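Local structure of beta-L-arabinobiosidase (Bacteroides thetaiotaomicron, 5MQR) at residues A[489-494]-A[500-505]; A[532-537]-A[541-546]; A[569-574]-A[600-605]. The protein probably hydrolyses arabinose-containing side chains of plant pectin as a beta-L-arabinobiosidase, and may also have exo-alpha-sialidase activity. One frame throughout, in Å; residues are numbered along the deposited sequence.

Contact 1. Residues A[489-494]-A[500-505]; sequences IDFLDE and SRLELT. With NA (sodium ion), chain I.
The beta hairpin of strands 487-492 and 498-504 carries this contact, with Ile-489 opposite Leu-502 and Asp-490 opposite Arg-501. Ile-489 and Leu-502 form a hydrogen-bonded antiparallel pair. Ile-489 N binds Leu-502 O at 2.7 Å, and Leu-502 N returns to Ile-489 O at 2.8 Å. A weak bond of 3.3 Å follows from Phe-491 N to Ser-500 O. Asp-490 and Arg-501 lie side by side on one face of the sheet. The arginine grips the carboxylate side-on: NE of Arg-501 meets OD1 of Asp-490 at 2.9 Å, and NH2 of Arg-501 meets OD2 of Asp-490 at 3.0 Å. Both oxygens are met on the syn side but somewhat out of the carboxylate plane, the carboxylate and guanidinium planes being 26° apart. A bend at chi3 (-60°) of Arg-501 turns its two nitrogens back to the acid. OD2 of Asp-490 also forms a salt bridge with Arg-570, so the buried carboxylate probably offsets two positive charges. The other face of the hairpin belongs to the core of a beta sandwich. There Phe-491 turns a ring edge to its neighbour, with CE1 of Phe-491 4.2 Å from CG of Leu-502. Ile-543 and Val-545 of the opposing sheet pack on this face. Beyond the first strand, Glu-494 O binds the sodium ion at 2.5 Å. Three waters, Gln-44 and Asn-495 are its other ligands.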
ATOM      1  N   ILE A 489      25.685  -7.069 -10.379  1.00 23.19           N
ATOM      2  CA  ILE A 489      24.857  -6.289  -9.471  1.00 23.26           C
ATOM      3  C   ILE A 489      24.320  -5.061 -10.233  1.00 22.95           C
ATOM      4  O   ILE A 489      25.089  -4.175 -10.618  1.00 23.12           O
ATOM      5  CB  ILE A 489      25.642  -5.860  -8.205  1.00 23.72           C
ATOM      6  CG1 ILE A 489      26.193  -7.076  -7.480  1.00 24.08           C
ATOM      7  CG2 ILE A 489      24.726  -5.120  -7.232  1.00 23.63           C
ATOM      8  CD1 ILE A 489      27.156  -6.731  -6.373  1.00 24.79           C
ATOM      9  N   ASP A 490      23.010  -5.031 -10.444  1.00 22.61           N
ATOM     10  CA  ASP A 490      22.356  -4.040 -11.290  1.00 23.28           C
ATOM     11  C   ASP A 490      21.427  -3.148 -10.455  1.00 22.61           C
ATOM     12  O   ASP A 490      20.762  -3.625  -9.557  1.00 21.42           O
ATOM     13  CB  ASP A 490      21.509  -4.727 -12.381  1.00 23.88           C
ATOM     14  CG  ASP A 490      22.343  -5.346 -13.502  1.00 25.30           C
ATOM     15  OD1 ASP A 490      23.604  -5.372 -13.405  1.00 26.88           O
ATOM     16  OD2 ASP A 490      21.714  -5.842 -14.485  1.00 25.66           O
ATOM     17  N   PHE A 491      21.357  -1.871 -10.813  1.00 22.42           N
ATOM     18  CA  PHE A 491      20.430  -0.927 -10.192  1.00 22.44           C
ATOM     19  C   PHE A 491      19.405  -0.557 -11.253  1.00 22.05           C
ATOM     20  O   PHE A 491      19.766   0.015 -12.264  1.00 22.32           O
ATOM     21  CB  PHE A 491      21.206   0.275  -9.696  1.00 22.55           C
ATOM     22  CG  PHE A 491      22.308  -0.090  -8.748  1.00 22.89           C
ATOM     23  CD1 PHE A 491      23.562  -0.464  -9.229  1.00 23.39           C
ATOM     24  CD2 PHE A 491      22.078  -0.126  -7.381  1.00 22.60           C
ATOM     25  CE1 PHE A 491      24.580  -0.823  -8.354  1.00 23.90           C
ATOM     26  CE2 PHE A 491      23.085  -0.479  -6.506  1.00 23.15           C
ATOM     27  CZ  PHE A 491      24.338  -0.828  -6.988  1.00 23.57           C
ATOM     28  N   LEU A 492      18.152  -0.920 -11.021  1.00 21.83           N
ATOM     29  CA  LEU A 492      17.113  -0.873 -12.054  1.00 22.23           C
ATOM     30  C   LEU A 492      15.982   0.107 -11.760  1.00 22.05           C
ATOM     31  O   LEU A 492      15.567   0.260 -10.624  1.00 20.72           O
ATOM     32  CB  LEU A 492      16.438  -2.222 -12.237  1.00 22.15           C
ATOM     33  CG  LEU A 492      17.165  -3.491 -12.619  1.00 23.13           C
ATOM     34  CD1 LEU A 492      16.144  -4.567 -12.968  1.00 23.24           C
ATOM     35  CD2 LEU A 492      18.095  -3.258 -13.784  1.00 24.18           C
ATOM     36  N   ASP A 493      15.456   0.709 -12.825  1.00 22.85           N
ATOM     37  CA  ASP A 493      14.197   1.420 -12.768  1.00 22.98           C
ATOM     38  C   ASP A 493      13.013   0.468 -13.044  1.00 23.19           C
ATOM     39  O   ASP A 493      13.147  -0.763 -13.155  1.00 22.19           O
ATOM     40  CB  ASP A 493      14.251   2.699 -13.650  1.00 23.39           C
ATOM     41  CG  ASP A 493      13.962   2.459 -15.147  1.00 24.64           C
ATOM     42  OD1 ASP A 493      13.840   1.293 -15.607  1.00 24.54           O
ATOM     43  OD2 ASP A 493      13.838   3.477 -15.874  1.00 24.47           O
ATOM     44  N   GLU A 494      11.841   1.057 -13.077  1.00 24.59           N
ATOM     45  CA  GLU A 494      10.581   0.320 -13.244  1.00 26.18           C
ATOM     46  C   GLU A 494      10.394  -0.239 -14.642  1.00 24.87           C
ATOM     47  O   GLU A 494       9.455  -0.980 -14.843  1.00 23.54           O
ATOM     48  CB  GLU A 494       9.385   1.230 -12.915  1.00 29.05           C
ATOM     49  CG  GLU A 494       9.410   2.538 -13.720  1.00 32.60           C
ATOM     50  CD  GLU A 494       8.142   3.357 -13.665  1.00 36.81           C
ATOM     51  OE1 GLU A 494       7.078   2.861 -13.189  1.00 40.55           O
ATOM     52  OE2 GLU A 494       8.237   4.513 -14.142  1.00 39.44           O
ATOM     53  N   SER A 500      23.378   1.360 -13.787  1.00 22.26           N
ATOM     54  CA  SER A 500      24.760   0.966 -13.578  1.00 23.14           C
ATOM     55  C   SER A 500      24.823  -0.510 -13.281  1.00 22.89           C
ATOM     56  O   SER A 500      23.808  -1.127 -12.971  1.00 22.01           O
ATOM     57  CB  SER A 500      25.380   1.758 -12.416  1.00 23.56           C
ATOM     58  OG  SER A 500      26.794   1.725 -12.508  1.00 24.51           O
ATOM     59  N   ARG A 501      26.026  -1.061 -13.378  1.00 23.72           N
ATOM     60  CA  ARG A 501      26.278  -2.465 -13.091  1.00 24.14           C
ATOM     61  C   ARG A 501      27.654  -2.624 -12.448  1.00 24.57           C
ATOM     62  O   ARG A 501      28.612  -2.017 -12.907  1.00 24.66           O
ATOM     63  CB  ARG A 501      26.199  -3.298 -14.366  1.00 24.53           C
ATOM     64  CG  ARG A 501      26.796  -4.699 -14.260  1.00 25.55           C
ATOM     65  CD  ARG A 501      26.580  -5.495 -15.535  1.00 26.26           C
ATOM     66  NE  ARG A 501      25.144  -5.622 -15.792  1.00 27.04           N
ATOM     67  CZ  ARG A 501      24.557  -5.691 -16.988  1.00 27.57           C
ATOM     68  NH1 ARG A 501      25.272  -5.693 -18.116  1.00 28.70           N
ATOM     69  NH2 ARG A 501      23.227  -5.770 -17.053  1.00 27.29           N
ATOM     70  N   LEU A 502      27.724  -3.445 -11.397  1.00 24.66           N
ATOM     71  CA  LEU A 502      28.987  -3.889 -10.800  1.00 25.52           C
ATOM     72  C   LEU A 502      29.111  -5.380 -11.088  1.00 26.22           C
ATOM     73  O   LEU A 502      28.090  -6.063 -11.203  1.00 25.90           O
ATOM     74  CB  LEU A 502      29.030  -3.616  -9.291  1.00 24.93           C
ATOM     75  CG  LEU A 502      28.494  -2.245  -8.830  1.00 24.51           C
ATOM     76  CD1 LEU A 502      28.414  -2.166  -7.310  1.00 24.24           C
ATOM     77  CD2 LEU A 502      29.289  -1.089  -9.420  1.00 24.59           C
ATOM     78  N   GLU A 503      30.345  -5.866 -11.209  1.00 27.11           N
ATOM     79  CA  GLU A 503      30.621  -7.249 -11.628  1.00 28.28           C
ATOM     80  C   GLU A 503      31.767  -7.837 -10.841  1.00 27.75           C
ATOM     81  O   GLU A 503      32.784  -7.179 -10.719  1.00 27.46           O
ATOM     82  CB  GLU A 503      31.039  -7.301 -13.110  1.00 30.53           C
ATOM     83  CG  GLU A 503      30.047  -7.952 -14.041  1.00 32.18           C
ATOM     84  CD  GLU A 503      30.445  -7.871 -15.518  1.00 33.81           C
ATOM     85  OE1 GLU A 503      31.655  -7.822 -15.805  1.00 34.99           O
ATOM     86  OE2 GLU A 503      29.532  -7.866 -16.393  1.00 34.81           O
ATOM     87  N   LEU A 504      31.609  -9.058 -10.335  1.00 27.01           N
ATOM     88  CA  LEU A 504      32.754  -9.847  -9.921  1.00 27.74           C
ATOM     89  C   LEU A 504      33.054 -10.757 -11.097  1.00 27.77           C
ATOM     90  O   LEU A 504      32.210 -11.523 -11.490  1.00 28.19           O
ATOM     91  CB  LEU A 504      32.441 -10.655  -8.664  1.00 27.80           C
ATOM     92  CG  LEU A 504      32.236  -9.867  -7.365  1.00 27.86           C
ATOM     93  CD1 LEU A 504      31.764 -10.812  -6.282  1.00 27.91           C
ATOM     94  CD2 LEU A 504      33.482  -9.136  -6.904  1.00 28.42           C
ATOM     95  N   THR A 505      34.228 -10.638 -11.688  1.00 28.57           N
ATOM     96  CA  THR A 505      34.579 -11.349 -12.927  1.00 29.55           C
ATOM     97  C   THR A 505      35.318 -12.653 -12.634  1.00 30.99           C
ATOM     98  O   THR A 505      35.907 -12.818 -11.547  1.00 31.06           O
ATOM     99  CB  THR A 505      35.509 -10.504 -13.844  1.00 29.98           C
ATOM    100  OG1 THR A 505      36.790 -10.324 -13.222  1.00 29.83           O
ATOM    101  CG2 THR A 505      34.903  -9.134 -14.128  1.00 29.49           C
TER
HETATM  102 NA    NA I1208       7.475  -1.025 -16.313  1.00 30.96          NA
HETATM  103  O   HOH W   1       6.217  -1.110 -18.241  1.00 35.68           O
HETATM  104  O   HOH W   2       6.507  -1.955 -14.708  1.00 31.45           O
HETATM  105  O   HOH W   3       6.330   1.222 -16.200  1.00 32.14           O

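Contact 2. Residues A[532-537]-A[541-546]; sequences VEAVLS and RNIQVY
Strands 532-537 and 542-546 run antiparallel at 166°, their axes 4.6 Å apart at the closest. Glu-533 pairs with Tyr-546 and Val-535 with Gln-544 through two backbone hydrogen bonds each. At the turn end, Arg-541 and Asn-542 both face Ser-537, a G1 beta bulge. Ser-537 O takes a bond from Asn-542 N at 3.1 Å and a weak, bent one from Arg-541 N, and Ser-537 N binds Asn-542 O. On the partly exposed face, Tyr-546 and Val-535 cross at a slant. CE1 of Tyr-546 is 4.0 Å from CG2 of Val-535, and Glu-533 O lies at the ring edge, 3.7 Å from CD1 of Tyr-546. A water accepts from NE2 of Gln-544 at 3.0 Å. It also lies 2.8 Å from both Val-535 O and OD1 of Asn-542, linking the two strands. OE1 of Gln-544 turns to Arg-551. On the buried face, Leu-536 and Ile-543 lie side by side. In Ile-543, CG1 is anti to the backbone N (chi1 172°) and the chain runs on extended, bringing CD1 to 4.0 Å from CG of Leu-536. An alanine here lacks this arm and would probably leave a gap beside Leu-536. Strand 470-479 flanks 530-537, and strand 550-556 flanks 542-547. The buried face packs on strands 487-492 and 498-504 of the opposing sheet.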
ATOM      1  N   VAL A 532      30.517  -3.120   0.898  1.00 28.02           N
ATOM      2  CA  VAL A 532      30.295  -2.351  -0.316  1.00 28.16           C
ATOM      3  C   VAL A 532      29.240  -1.302  -0.066  1.00 27.56           C
ATOM      4  O   VAL A 532      28.198  -1.625   0.496  1.00 27.49           O
ATOM      5  CB  VAL A 532      29.802  -3.222  -1.478  1.00 27.87           C
ATOM      6  CG1 VAL A 532      29.747  -2.401  -2.765  1.00 27.91           C
ATOM      7  CG2 VAL A 532      30.731  -4.416  -1.652  1.00 28.68           C
ATOM      8  N   GLU A 533      29.531  -0.056  -0.457  1.00 27.41           N
ATOM      9  CA  GLU A 533      28.533   1.027  -0.424  0.50 27.11           C
ATOM     10  C   GLU A 533      28.502   1.696  -1.787  1.00 26.73           C
ATOM     11  O   GLU A 533      29.515   2.085  -2.333  1.00 27.76           O
ATOM     12  CB  GLU A 533      28.783   2.083   0.676  0.50 27.67           C
ATOM     13  CG  GLU A 533      27.584   3.041   0.848  0.50 27.51           C
ATOM     14  CD  GLU A 533      27.657   3.961   2.059  0.50 27.98           C
ATOM     15  OE1 GLU A 533      28.717   4.015   2.704  0.50 28.68           O
ATOM     16  OE2 GLU A 533      26.640   4.651   2.359  0.50 28.32           O
ATOM     17  N   ALA A 534      27.316   1.792  -2.357  1.00 26.17           N
ATOM     18  CA  ALA A 534      27.114   2.433  -3.636  1.00 25.51           C
ATOM     19  C   ALA A 534      26.226   3.672  -3.411  1.00 25.06           C
ATOM     20  O   ALA A 534      25.159   3.573  -2.792  1.00 24.42           O
ATOM     21  CB  ALA A 534      26.479   1.466  -4.608  1.00 24.85           C
ATOM     22  N   VAL A 535      26.677   4.828  -3.908  1.00 24.85           N
ATOM     23  CA  VAL A 535      25.926   6.072  -3.837  1.00 24.57           C
ATOM     24  C   VAL A 535      25.599   6.516  -5.264  1.00 24.29           C
ATOM     25  O   VAL A 535      26.516   6.776  -6.050  1.00 24.05           O
ATOM     26  CB  VAL A 535      26.740   7.159  -3.119  1.00 25.24           C
ATOM     27  CG1 VAL A 535      25.930   8.455  -3.011  1.00 24.73           C
ATOM     28  CG2 VAL A 535      27.199   6.632  -1.759  1.00 25.73           C
ATOM     29  N   LEU A 536      24.297   6.568  -5.572  1.00 23.51           N
ATOM     30  CA  LEU A 536      23.772   6.850  -6.893  1.00 23.66           C
ATOM     31  C   LEU A 536      22.942   8.140  -6.862  1.00 23.66           C
ATOM     32  O   LEU A 536      22.152   8.347  -5.947  1.00 22.96           O
ATOM     33  CB  LEU A 536      22.879   5.714  -7.382  1.00 23.13           C
ATOM     34  CG  LEU A 536      23.543   4.345  -7.527  1.00 23.82           C
ATOM     35  CD1 LEU A 536      23.492   3.556  -6.224  1.00 23.50           C
ATOM     36  CD2 LEU A 536      22.878   3.565  -8.642  1.00 23.55           C
ATOM     37  N   SER A 537      23.101   8.975  -7.882  1.00 24.02           N
ATOM     38  CA  SER A 537      22.290  10.197  -8.039  1.00 24.46           C
ATOM     39  C   SER A 537      21.735  10.236  -9.454  1.00 24.03           C
ATOM     40  O   SER A 537      22.508  10.278 -10.408  1.00 24.73           O
ATOM     41  CB  SER A 537      23.135  11.452  -7.760  1.00 25.12           C
ATOM     42  OG  SER A 537      22.422  12.638  -8.068  1.00 25.07           O
ATOM     43  N   ARG A 541      23.491  11.852 -12.373  1.00 26.39           N
ATOM     44  CA  ARG A 541      23.691  10.736 -13.302  1.00 26.30           C
ATOM     45  C   ARG A 541      24.993   9.989 -13.011  1.00 26.20           C
ATOM     46  O   ARG A 541      25.719   9.650 -13.945  1.00 27.24           O
ATOM     47  CB  ARG A 541      23.622  11.241 -14.777  1.00 26.31           C
ATOM     48  CG  ARG A 541      23.379  10.181 -15.865  1.00 26.16           C
ATOM     49  CD  ARG A 541      22.955  10.810 -17.201  1.00 26.03           C
ATOM     50  NE  ARG A 541      23.930  11.800 -17.652  1.00 26.26           N
ATOM     51  CZ  ARG A 541      25.050  11.546 -18.332  1.00 26.84           C
ATOM     52  NH1 ARG A 541      25.382  10.313 -18.717  1.00 26.40           N
ATOM     53  NH2 ARG A 541      25.856  12.553 -18.632  1.00 27.59           N
ATOM     54  N   ASN A 542      25.311   9.764 -11.734  1.00 26.06           N
ATOM     55  CA  ASN A 542      26.530   9.044 -11.368  1.00 26.88           C
ATOM     56  C   ASN A 542      26.421   8.113 -10.179  1.00 25.48           C
ATOM     57  O   ASN A 542      25.505   8.216  -9.387  1.00 24.44           O
ATOM     58  CB  ASN A 542      27.710   9.977 -11.186  1.00 29.22           C
ATOM     59  CG  ASN A 542      27.502  11.001 -10.106  1.00 30.50           C
ATOM     60  OD1 ASN A 542      26.874  10.759  -9.090  1.00 32.94           O
ATOM     61  ND2 ASN A 542      28.064  12.159 -10.321  1.00 32.26           N
ATOM     62  N   ILE A 543      27.380   7.201 -10.118  1.00 24.92           N
ATOM     63  CA  ILE A 543      27.495   6.187  -9.104  1.00 25.08           C
ATOM     64  C   ILE A 543      28.937   6.246  -8.551  1.00 26.38           C
ATOM     65  O   ILE A 543      29.902   6.296  -9.321  1.00 26.81           O
ATOM     66  CB  ILE A 543      27.111   4.784  -9.659  1.00 24.54           C
ATOM     67  CG1 ILE A 543      27.409   3.670  -8.642  1.00 24.25           C
ATOM     68  CG2 ILE A 543      27.779   4.501 -11.003  1.00 25.25           C
ATOM     69  CD1 ILE A 543      26.705   2.334  -8.910  1.00 23.59           C
ATOM     70  N   GLN A 544      29.052   6.272  -7.224  1.00 26.75           N
ATOM     71  CA  GLN A 544      30.309   6.139  -6.505  1.00 28.24           C
ATOM     72  C   GLN A 544      30.257   4.867  -5.683  1.00 27.33           C
ATOM     73  O   GLN A 544      29.244   4.590  -5.033  1.00 26.78           O
ATOM     74  CB  GLN A 544      30.500   7.298  -5.562  1.00 30.19           C
ATOM     75  CG  GLN A 544      30.725   8.597  -6.287  1.00 32.60           C
ATOM     76  CD  GLN A 544      30.699   9.776  -5.349  1.00 34.75           C
ATOM     77  OE1 GLN A 544      31.760  10.280  -4.944  1.00 37.08           O
ATOM     78  NE2 GLN A 544      29.486  10.217  -4.980  1.00 34.24           N
ATOM     79  N   VAL A 545      31.334   4.100  -5.709  1.00 26.76           N
ATOM     80  CA  VAL A 545      31.371   2.815  -5.036  1.00 27.03           C
ATOM     81  C   VAL A 545      32.489   2.852  -4.004  1.00 27.90           C
ATOM     82  O   VAL A 545      33.598   3.329  -4.280  1.00 28.09           O
ATOM     83  CB  VAL A 545      31.549   1.657  -6.033  1.00 26.66           C
ATOM     84  CG1 VAL A 545      31.789   0.344  -5.321  1.00 26.49           C
ATOM     85  CG2 VAL A 545      30.297   1.541  -6.890  1.00 26.25           C
ATOM     86  N   TYR A 546      32.164   2.391  -2.804  1.00 27.89           N
ATOM     87  CA  TYR A 546      33.130   2.313  -1.729  1.00 29.13           C
ATOM     88  C   TYR A 546      33.264   0.858  -1.320  1.00 29.04           C
ATOM     89  O   TYR A 546      32.278   0.116  -1.272  1.00 27.79           O
ATOM     90  CB  TYR A 546      32.677   3.146  -0.528  1.00 29.71           C
ATOM     91  CG  TYR A 546      32.526   4.639  -0.803  1.00 30.13           C
ATOM     92  CD1 TYR A 546      31.369   5.158  -1.384  1.00 29.68           C
ATOM     93  CD2 TYR A 546      33.547   5.531  -0.464  1.00 31.12           C
ATOM     94  CE1 TYR A 546      31.242   6.530  -1.629  1.00 30.26           C
ATOM     95  CE2 TYR A 546      33.425   6.894  -0.687  1.00 31.37           C
ATOM     96  CZ  TYR A 546      32.283   7.385  -1.279  1.00 31.13           C
ATOM     97  OH  TYR A 546      32.210   8.733  -1.502  1.00 32.59           O
TER
HETATM   98  O   HOH W   4      26.997   9.536  -6.538  1.00 36.13           O

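Contact 3. Residues A[569-574]-A[600-605]; sequences FRTGEM and AEYRIA
Ile-604 reaches across to Phe-569 with both branches that leave its CB. The methyl CG2 lies on the same side as CD1, but outside the rim of the ring, 4.0 Å from CE2 of Phe-569. The other branch starts with CG1, held between the backbone N and the carbonyl carbon (chi1 59°). It ends in CD1, which sits over the middle of the Phe-569 ring. CD1 of Ile-604 is 3.8 Å from the ring centroid and only 3° off its normal, a CH-pi contact. Phe-475 adds an edge-to-face contact to the same ring. Two residues on, Thr-571 offers its methyl to Tyr-602. CG2 of Thr-571 is 3.8 Å from CD2 of Tyr-602, and it approaches the ring obliquely. The hydroxyl of Thr-571 bonds to OD2 of Asp-452 and to the backbone N of Ala-459. Asp-452 is a calcium ligand, with Asp-454, Asp-457 and Glu-597, and the bond from Thr-571 probably helps to position it. The contact is side-chain packing between strand 564-570 with the loop after it, and strand 600-610 of the other sheet. Their backbones stay well apart. Aliphatic groups packed against aromatic rings between two sheets are characteristic of a beta-sandwich core, here close to a calcium site.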
ATOM      1  N   PHE A 569      20.911  -9.040  -7.894  1.00 22.64           N
ATOM      2  CA  PHE A 569      22.153  -9.796  -7.762  1.00 22.96           C
ATOM      3  C   PHE A 569      21.929 -11.064  -8.593  1.00 23.33           C
ATOM      4  O   PHE A 569      20.993 -11.843  -8.304  1.00 23.14           O
ATOM      5  CB  PHE A 569      22.460 -10.132  -6.293  1.00 22.91           C
ATOM      6  CG  PHE A 569      22.555  -8.930  -5.370  1.00 22.53           C
ATOM      7  CD1 PHE A 569      21.422  -8.280  -4.934  1.00 22.18           C
ATOM      8  CD2 PHE A 569      23.777  -8.503  -4.887  1.00 23.05           C
ATOM      9  CE1 PHE A 569      21.499  -7.191  -4.077  1.00 22.52           C
ATOM     10  CE2 PHE A 569      23.873  -7.425  -4.021  1.00 23.25           C
ATOM     11  CZ  PHE A 569      22.736  -6.770  -3.604  1.00 22.81           C
ATOM     12  N   ARG A 570      22.759 -11.265  -9.628  1.00 23.19           N
ATOM     13  CA  ARG A 570      22.557 -12.344 -10.598  1.00 23.17           C
ATOM     14  C   ARG A 570      23.882 -13.048 -10.905  1.00 23.44           C
ATOM     15  O   ARG A 570      24.870 -12.378 -11.230  1.00 23.25           O
ATOM     16  CB  ARG A 570      21.994 -11.744 -11.891  1.00 23.32           C
ATOM     17  CG  ARG A 570      21.643 -12.754 -12.961  1.00 23.66           C
ATOM     18  CD  ARG A 570      21.237 -12.108 -14.278  1.00 23.94           C
ATOM     19  NE  ARG A 570      21.995 -10.896 -14.554  1.00 23.93           N
ATOM     20  CZ  ARG A 570      21.524  -9.653 -14.504  1.00 24.30           C
ATOM     21  NH1 ARG A 570      20.255  -9.408 -14.221  1.00 23.86           N
ATOM     22  NH2 ARG A 570      22.348  -8.631 -14.742  1.00 24.72           N
ATOM     23  N   THR A 571      23.906 -14.380 -10.859  1.00 23.45           N
ATOM     24  CA  THR A 571      25.181 -15.114 -11.030  1.00 24.65           C
ATOM     25  C   THR A 571      25.488 -15.424 -12.503  1.00 25.34           C
ATOM     26  O   THR A 571      26.001 -16.479 -12.822  1.00 26.36           O
ATOM     27  CB  THR A 571      25.210 -16.425 -10.208  1.00 24.19           C
ATOM     28  OG1 THR A 571      24.269 -17.350 -10.752  1.00 23.34           O
ATOM     29  CG2 THR A 571      24.879 -16.145  -8.735  1.00 24.00           C
ATOM     30  N   GLY A 572      25.171 -14.498 -13.396  1.00 26.34           N
ATOM     31  CA  GLY A 572      25.303 -14.709 -14.842  1.00 27.45           C
ATOM     32  C   GLY A 572      24.930 -13.473 -15.640  1.00 28.32           C
ATOM     33  O   GLY A 572      24.397 -12.503 -15.105  1.00 27.49           O
ATOM     34  N   GLU A 573      25.203 -13.524 -16.932  1.00 30.05           N
ATOM     35  CA  GLU A 573      24.810 -12.468 -17.846  1.00 31.21           C
ATOM     36  C   GLU A 573      23.445 -12.826 -18.374  1.00 31.52           C
ATOM     37  O   GLU A 573      23.153 -14.005 -18.589  1.00 32.03           O
ATOM     38  CB  GLU A 573      25.802 -12.383 -19.013  1.00 32.71           C
ATOM     39  CG  GLU A 573      27.232 -12.172 -18.557  1.00 34.49           C
ATOM     40  CD  GLU A 573      28.226 -12.111 -19.693  1.00 36.35           C
ATOM     41  OE1 GLU A 573      28.904 -13.135 -19.915  1.00 38.32           O
ATOM     42  OE2 GLU A 573      28.325 -11.045 -20.348  1.00 37.37           O
HETATM   43  N   MSE A 574      22.622 -11.816 -18.628  1.00 32.26           N
HETATM   44  CA  MSE A 574      21.344 -12.017 -19.308  1.00 33.63           C
HETATM   45  C   MSE A 574      21.568 -12.473 -20.706  1.00 32.52           C
HETATM   46  O   MSE A 574      22.504 -12.043 -21.354  1.00 30.95           O
HETATM   47  CB  MSE A 574      20.494 -10.750 -19.363  1.00 35.96           C
HETATM   48  CG  MSE A 574      19.649 -10.704 -18.088  1.00 38.64           C
HETATM   49 SE   MSE A 574      18.978  -8.896 -17.685  1.00 42.19          SE
HETATM   50  CE  MSE A 574      20.453  -7.680 -18.222  1.00 42.35           C
ATOM     51  N   ALA A 600      30.019 -21.979  -8.567  1.00 29.97           N
ATOM     52  CA  ALA A 600      30.331 -20.627  -8.111  1.00 29.75           C
ATOM     53  C   ALA A 600      29.341 -20.272  -7.027  1.00 29.80           C
ATOM     54  O   ALA A 600      28.134 -20.538  -7.178  1.00 29.03           O
ATOM     55  CB  ALA A 600      30.231 -19.627  -9.254  1.00 29.57           C
ATOM     56  N   GLU A 601      29.852 -19.681  -5.941  1.00 30.08           N
ATOM     57  CA  GLU A 601      29.045 -19.226  -4.818  1.00 30.03           C
ATOM     58  C   GLU A 601      29.284 -17.740  -4.566  1.00 28.22           C
ATOM     59  O   GLU A 601      30.409 -17.261  -4.666  1.00 27.49           O
ATOM     60  CB  GLU A 601      29.414 -19.966  -3.518  1.00 32.71           C
ATOM     61  CG  GLU A 601      29.486 -21.481  -3.613  1.00 35.50           C
ATOM     62  CD  GLU A 601      29.457 -22.143  -2.243  1.00 37.56           C
ATOM     63  OE1 GLU A 601      30.306 -21.811  -1.379  1.00 41.43           O
ATOM     64  OE2 GLU A 601      28.575 -22.985  -2.023  1.00 38.70           O
ATOM     65  N   TYR A 602      28.221 -17.040  -4.172  1.00 26.84           N
ATOM     66  CA  TYR A 602      28.304 -15.664  -3.655  1.00 26.53           C
ATOM     67  C   TYR A 602      27.400 -15.527  -2.450  1.00 26.61           C
ATOM     68  O   TYR A 602      26.355 -16.167  -2.367  1.00 26.82           O
ATOM     69  CB  TYR A 602      27.900 -14.654  -4.727  1.00 25.78           C
ATOM     70  CG  TYR A 602      28.703 -14.822  -5.987  1.00 25.85           C
ATOM     71  CD1 TYR A 602      29.960 -14.238  -6.117  1.00 26.12           C
ATOM     72  CD2 TYR A 602      28.241 -15.637  -7.029  1.00 25.66           C
ATOM     73  CE1 TYR A 602      30.724 -14.422  -7.269  1.00 26.41           C
ATOM     74  CE2 TYR A 602      29.009 -15.835  -8.171  1.00 25.86           C
ATOM     75  CZ  TYR A 602      30.235 -15.215  -8.291  1.00 26.19           C
ATOM     76  OH  TYR A 602      30.971 -15.400  -9.428  1.00 26.56           O
ATOM     77  N   ARG A 603      27.802 -14.680  -1.518  1.00 26.91           N
ATOM     78  CA  ARG A 603      27.032 -14.438  -0.319  1.00 27.14           C
ATOM     79  C   ARG A 603      26.853 -12.933  -0.055  1.00 26.59           C
ATOM     80  O   ARG A 603      27.801 -12.159  -0.207  1.00 26.45           O
ATOM     81  CB  ARG A 603      27.749 -15.058   0.849  1.00 28.29           C
ATOM     82  CG  ARG A 603      27.738 -16.565   0.846  1.00 29.36           C
ATOM     83  CD  ARG A 603      28.639 -17.044   1.956  1.00 30.34           C
ATOM     84  NE  ARG A 603      28.616 -18.484   2.105  1.00 31.24           N
ATOM     85  CZ  ARG A 603      29.236 -19.347   1.312  1.00 31.80           C
ATOM     86  NH1 ARG A 603      29.923 -18.945   0.251  1.00 32.60           N
ATOM     87  NH2 ARG A 603      29.148 -20.640   1.572  1.00 32.41           N
ATOM     88  N   ILE A 604      25.648 -12.523   0.344  1.00 25.96           N
ATOM     89  CA  ILE A 604      25.428 -11.141   0.783  1.00 25.64           C
ATOM     90  C   ILE A 604      24.779 -11.115   2.160  1.00 25.09           C
ATOM     91  O   ILE A 604      24.115 -12.060   2.564  1.00 24.67           O
ATOM     92  CB  ILE A 604      24.644 -10.288  -0.246  1.00 25.42           C
ATOM     93  CG1 ILE A 604      23.274 -10.894  -0.541  1.00 25.42           C
ATOM     94  CG2 ILE A 604      25.443 -10.174  -1.541  1.00 25.85           C
ATOM     95  CD1 ILE A 604      22.390 -10.030  -1.425  1.00 25.47           C
ATOM     96  N   ALA A 605      25.031 -10.027   2.875  1.00 24.76           N
ATOM     97  CA  ALA A 605      24.503  -9.816   4.204  1.00 24.95           C
ATOM     98  C   ALA A 605      24.304  -8.328   4.494  1.00 24.58           C
ATOM     99  O   ALA A 605      24.970  -7.480   3.913  1.00 24.18           O
ATOM    100  CB  ALA A 605      25.452 -10.414   5.238  1.00 25.64           C
TER

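Overall arrangement
Along the chain the three contacts come in series, and none encloses or crosses another. Contact 1 closes a short loop, with five residues between its segments. Contact 2 closes a tighter turn of three residues. Contact 3 then spans 25 residues that hold no regular strand or helix. Contact 1 lies in the mixed sheet and contact 2 in the antiparallel sheet facing it. They touch directly, as Phe-491 and Leu-502 pack on Leu-536, Ile-543 and Val-545. Contact 3 joins the same two sheets further along. Its strand 564-570 runs beside strand 487-492 of contact 1, and Ile-489 packs on Phe-569. Contacts 2 and 3 do not touch, their nearest atoms being about 8 Å apart.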